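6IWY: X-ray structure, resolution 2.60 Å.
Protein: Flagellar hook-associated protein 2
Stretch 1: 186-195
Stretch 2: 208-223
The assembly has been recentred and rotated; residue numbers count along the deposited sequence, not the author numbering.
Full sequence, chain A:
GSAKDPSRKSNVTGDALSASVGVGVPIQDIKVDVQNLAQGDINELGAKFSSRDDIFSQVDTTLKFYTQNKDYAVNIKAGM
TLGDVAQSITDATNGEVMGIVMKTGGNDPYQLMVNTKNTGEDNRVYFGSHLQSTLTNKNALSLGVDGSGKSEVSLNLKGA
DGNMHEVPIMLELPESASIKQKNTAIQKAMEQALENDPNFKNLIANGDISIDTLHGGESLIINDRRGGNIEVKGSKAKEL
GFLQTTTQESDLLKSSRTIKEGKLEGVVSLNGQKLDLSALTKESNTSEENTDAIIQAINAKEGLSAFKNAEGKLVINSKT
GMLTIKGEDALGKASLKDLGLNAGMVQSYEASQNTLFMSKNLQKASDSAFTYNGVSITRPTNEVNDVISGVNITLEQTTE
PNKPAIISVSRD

Stretch 1, residues 186-195: IQKAMEQALE
Stretch 2 (208-223) DISIDTLHGGESLIIN

Residues 186-195 form one continuous run of α-helix, phi near -60° and psi near -45°, tied by i to i-4 bonds such as M190 N to I186 O at 2.8 Å and L194 N to M190 O at 3.0 Å. The helix packs on a β-hairpin whose strands are 209-214 and 219-223. Its axis runs antiparallel to the first strand (175°, closest approach 8.9 Å) and roughly along the second (19°, 10.4 Å). The strands pair antiparallel: S210 N meets N223 O at 3.1 Å, N223 N meets S210 O at 2.9 Å, D212 N meets I221 O at 3.1 Å, and I221 N meets D212 O at 2.9 Å. A tight turn joins them, with positive phi at H215, G216 and G217; at G217 (111/-26) a CB would jam against the preceding carbonyl, so glycine suits the place.

Alternation along the first strand sends the CA-to-CB bonds of I209 and I211 toward the helix and those of S210 and D212 away. I211, with chi1 m and chi2 at 133° between wells, is the main bump, and the helix covers more of it than of any other residue in the strands. Its CD1 lies 3.8 Å from M190 CB and 3.9 Å from L194 CD1, in a hollow lined by residues one helical turn apart; E191 adds a methylene, its CG 4.1 Å from I211 CD1. Branched at CB, isoleucine offers a second surface here: CG2 sits 4.1 Å from Q187 CG. L194 (m, t) then reaches I209, with CD1 4.0 Å from I209 CG2.

Over the second strand, L220 points toward the helix, chi1 -112° between wells and chi2 p. Its CD2 lies 3.5 Å from I186 CG2 and 4.2 Å from M190 SD. Long and unbranched, M190 (m, t, t) lies nearly extended, so that its SD also comes within 4.3 Å of I222 CD1.

Q187 supplies the polar link. Its CB points sideways, but t, t and a chi3 of 52° carry the amide to the first strand, where the CA atoms of Q187 and I211 are 6.4 Å apart. Q187 NE2 donates to I211 O at 2.7 Å and 159°, a short, fairly straight bond, while T213 CG2 (chi1 p) packs 3.3 Å from Q187 NE2. E191 OE2 also comes within 3.4 Å of I211 O, but both are acceptors and no hydrogen bond joins them.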

# COMPACT_ATOMS: atom_id res chain seq x y z
N ILE A 186 -11.45 5.41 18.31
CA ILE A 186 -10.70 6.27 17.42
C ILE A 186 -11.08 5.99 15.98
O ILE A 186 -11.39 6.93 15.21
CB ILE A 186 -9.23 6.06 17.57
CG1 ILE A 186 -8.78 6.58 18.93
CG2 ILE A 186 -8.49 6.75 16.47
CD1 ILE A 186 -7.51 5.97 19.40
N GLN A 187 -11.06 4.71 15.62
CA GLN A 187 -11.50 4.27 14.31
C GLN A 187 -12.86 4.88 13.93
O GLN A 187 -13.02 5.40 12.83
CB GLN A 187 -11.59 2.77 14.26
CG GLN A 187 -12.01 2.21 12.91
CD GLN A 187 -12.18 0.69 12.96
OE1 GLN A 187 -12.90 0.16 13.82
NE2 GLN A 187 -11.52 -0.01 12.05
N LYS A 188 -13.82 4.81 14.84
CA LYS A 188 -15.15 5.37 14.61
C LYS A 188 -15.01 6.86 14.39
O LYS A 188 -15.55 7.42 13.43
CB LYS A 188 -16.11 5.10 15.78
N ALA A 189 -14.28 7.52 15.28
CA ALA A 189 -14.18 8.96 15.21
C ALA A 189 -13.67 9.33 13.83
O ALA A 189 -14.27 10.17 13.18
CB ALA A 189 -13.29 9.53 16.30
N MET A 190 -12.59 8.67 13.38
CA MET A 190 -11.92 8.99 12.09
C MET A 190 -12.82 8.67 10.91
O MET A 190 -12.91 9.42 9.93
CB MET A 190 -10.63 8.18 11.93
CG MET A 190 -9.53 8.55 12.91
SD MET A 190 -7.95 7.70 12.62
CE MET A 190 -6.93 8.46 13.89
N GLU A 191 -13.49 7.54 11.02
CA GLU A 191 -14.44 7.13 10.01
C GLU A 191 -15.59 8.11 9.94
O GLU A 191 -16.02 8.46 8.86
CB GLU A 191 -14.91 5.69 10.26
CG GLU A 191 -13.87 4.63 9.88
CD GLU A 191 -14.36 3.17 9.98
OE1 GLU A 191 -15.39 2.92 10.63
OE2 GLU A 191 -13.68 2.27 9.41
N GLN A 192 -16.10 8.56 11.09
CA GLN A 192 -17.24 9.51 11.11
C GLN A 192 -16.83 10.83 10.49
O GLN A 192 -17.59 11.43 9.76
CB GLN A 192 -17.76 9.73 12.53
CG GLN A 192 -18.70 8.64 13.02
CD GLN A 192 -19.34 8.95 14.38
OE1 GLN A 192 -19.62 10.10 14.71
NE2 GLN A 192 -19.59 7.90 15.17
N ALA A 193 -15.62 11.26 10.76
CA ALA A 193 -15.15 12.53 10.24
C ALA A 193 -15.08 12.44 8.71
O ALA A 193 -15.64 13.27 7.99
CB ALA A 193 -13.78 12.89 10.82
N LEU A 194 -14.42 11.40 8.23
CA LEU A 194 -14.28 11.23 6.81
C LEU A 194 -15.63 11.09 6.10
O LEU A 194 -15.82 11.65 5.03
CB LEU A 194 -13.33 10.07 6.52
CG LEU A 194 -11.86 10.46 6.72
CD1 LEU A 194 -10.92 9.25 6.69
CD2 LEU A 194 -11.49 11.41 5.68
N GLU A 195 -16.58 10.42 6.73
CA GLU A 195 -17.90 10.26 6.12
C GLU A 195 -18.67 11.57 6.13
O GLU A 195 -19.57 11.77 5.32
CB GLU A 195 -18.69 9.18 6.83
CG GLU A 195 -18.16 7.78 6.62
CD GLU A 195 -18.69 6.74 7.61
OE1 GLU A 195 -19.42 7.12 8.56
OE2 GLU A 195 -18.38 5.52 7.44
N ASP A 208 -11.55 3.42 -1.20
CA ASP A 208 -10.22 3.94 -1.46
C ASP A 208 -9.55 4.29 -0.12
O ASP A 208 -8.38 3.97 0.14
CB ASP A 208 -10.27 5.13 -2.42
CG ASP A 208 -10.45 4.71 -3.89
OD1 ASP A 208 -10.04 3.59 -4.29
OD2 ASP A 208 -11.01 5.50 -4.69
N ILE A 209 -10.29 4.94 0.75
CA ILE A 209 -9.75 5.22 2.07
C ILE A 209 -10.41 4.33 3.09
O ILE A 209 -11.64 4.28 3.18
CB ILE A 209 -9.93 6.68 2.50
CG1 ILE A 209 -9.15 7.60 1.57
CG2 ILE A 209 -9.35 6.88 3.85
CD1 ILE A 209 -9.22 9.09 1.98
N SER A 210 -9.59 3.65 3.86
CA SER A 210 -10.10 2.90 4.98
C SER A 210 -9.16 3.00 6.17
O SER A 210 -7.98 3.32 6.04
CB SER A 210 -10.29 1.44 4.59
OG SER A 210 -9.08 0.93 4.08
N ILE A 211 -9.74 2.71 7.33
CA ILE A 211 -9.04 2.66 8.59
C ILE A 211 -9.40 1.34 9.27
O ILE A 211 -10.47 1.21 9.84
CB ILE A 211 -9.49 3.82 9.47
CG1 ILE A 211 -9.08 5.15 8.84
CG2 ILE A 211 -8.87 3.73 10.83
CD1 ILE A 211 -10.16 6.12 8.81
N ASP A 212 -8.50 0.38 9.21
CA ASP A 212 -8.69 -0.94 9.83
C ASP A 212 -8.02 -1.03 11.20
O ASP A 212 -7.06 -0.33 11.48
CB ASP A 212 -8.06 -2.04 8.95
CG ASP A 212 -8.76 -2.25 7.61
OD1 ASP A 212 -9.93 -1.85 7.46
OD2 ASP A 212 -8.12 -2.83 6.70
N THR A 213 -8.52 -1.93 12.04
CA THR A 213 -7.81 -2.33 13.24
C THR A 213 -7.05 -3.63 12.98
O THR A 213 -7.45 -4.47 12.18
CB THR A 213 -8.75 -2.54 14.42
OG1 THR A 213 -9.40 -3.81 14.30
CG2 THR A 213 -9.80 -1.44 14.47
N LEU A 214 -5.95 -3.79 13.71
CA LEU A 214 -5.01 -4.87 13.46
C LEU A 214 -4.27 -5.23 14.76
O LEU A 214 -4.46 -4.58 15.78
CB LEU A 214 -4.10 -4.42 12.31
CG LEU A 214 -2.59 -4.56 12.26
CD1 LEU A 214 -2.06 -5.98 11.90
CD2 LEU A 214 -2.16 -3.53 11.22
N HIS A 215 -3.48 -6.30 14.72
CA HIS A 215 -2.80 -6.84 15.91
C HIS A 215 -3.76 -6.97 17.09
O HIS A 215 -3.49 -6.51 18.18
CB HIS A 215 -1.57 -6.01 16.30
CG HIS A 215 -0.42 -6.16 15.35
ND1 HIS A 215 0.21 -5.08 14.78
CD2 HIS A 215 0.22 -7.26 14.88
CE1 HIS A 215 1.19 -5.50 14.00
NE2 HIS A 215 1.21 -6.83 14.04
N GLY A 216 -4.89 -7.60 16.83
CA GLY A 216 -5.88 -7.91 17.85
C GLY A 216 -6.49 -6.71 18.55
O GLY A 216 -6.97 -6.83 19.67
N GLY A 217 -6.50 -5.55 17.88
CA GLY A 217 -7.01 -4.33 18.50
C GLY A 217 -5.92 -3.30 18.78
O GLY A 217 -6.19 -2.10 18.81
N GLU A 218 -4.68 -3.76 18.97
CA GLU A 218 -3.59 -2.86 19.37
C GLU A 218 -3.23 -1.77 18.36
O GLU A 218 -2.54 -0.83 18.71
CB GLU A 218 -2.33 -3.66 19.70
N SER A 219 -3.68 -1.89 17.12
CA SER A 219 -3.16 -1.05 16.07
C SER A 219 -4.22 -0.65 15.09
O SER A 219 -5.14 -1.41 14.80
CB SER A 219 -2.05 -1.77 15.31
OG SER A 219 -0.84 -1.70 16.03
N LEU A 220 -4.06 0.56 14.59
CA LEU A 220 -4.90 1.11 13.57
C LEU A 220 -4.01 1.27 12.37
O LEU A 220 -2.81 1.51 12.51
CB LEU A 220 -5.41 2.49 13.99
CG LEU A 220 -6.90 2.63 14.28
CD1 LEU A 220 -7.31 1.74 15.44
CD2 LEU A 220 -7.24 4.08 14.59
N ILE A 221 -4.60 1.18 11.19
CA ILE A 221 -3.87 1.44 9.97
C ILE A 221 -4.75 2.24 9.02
O ILE A 221 -5.85 1.82 8.69
CB ILE A 221 -3.36 0.11 9.33
CG1 ILE A 221 -2.47 0.41 8.11
CG2 ILE A 221 -4.52 -0.75 8.94
CD1 ILE A 221 -1.50 -0.66 7.77
N ILE A 222 -4.32 3.43 8.65
CA ILE A 222 -5.02 4.22 7.62
C ILE A 222 -4.38 3.77 6.31
O ILE A 222 -3.16 3.67 6.22
CB ILE A 222 -4.83 5.75 7.85
CG1 ILE A 222 -5.08 6.10 9.33
CG2 ILE A 222 -5.79 6.59 6.99
CD1 ILE A 222 -4.74 7.55 9.75
N ASN A 223 -5.18 3.41 5.32
CA ASN A 223 -4.67 3.03 4.00
C ASN A 223 -5.42 3.81 2.97
O ASN A 223 -6.63 4.00 3.10
CB ASN A 223 -4.82 1.53 3.72
CG ASN A 223 -4.51 1.14 2.26
OD1 ASN A 223 -5.30 0.45 1.64
ND2 ASN A 223 -3.38 1.58 1.72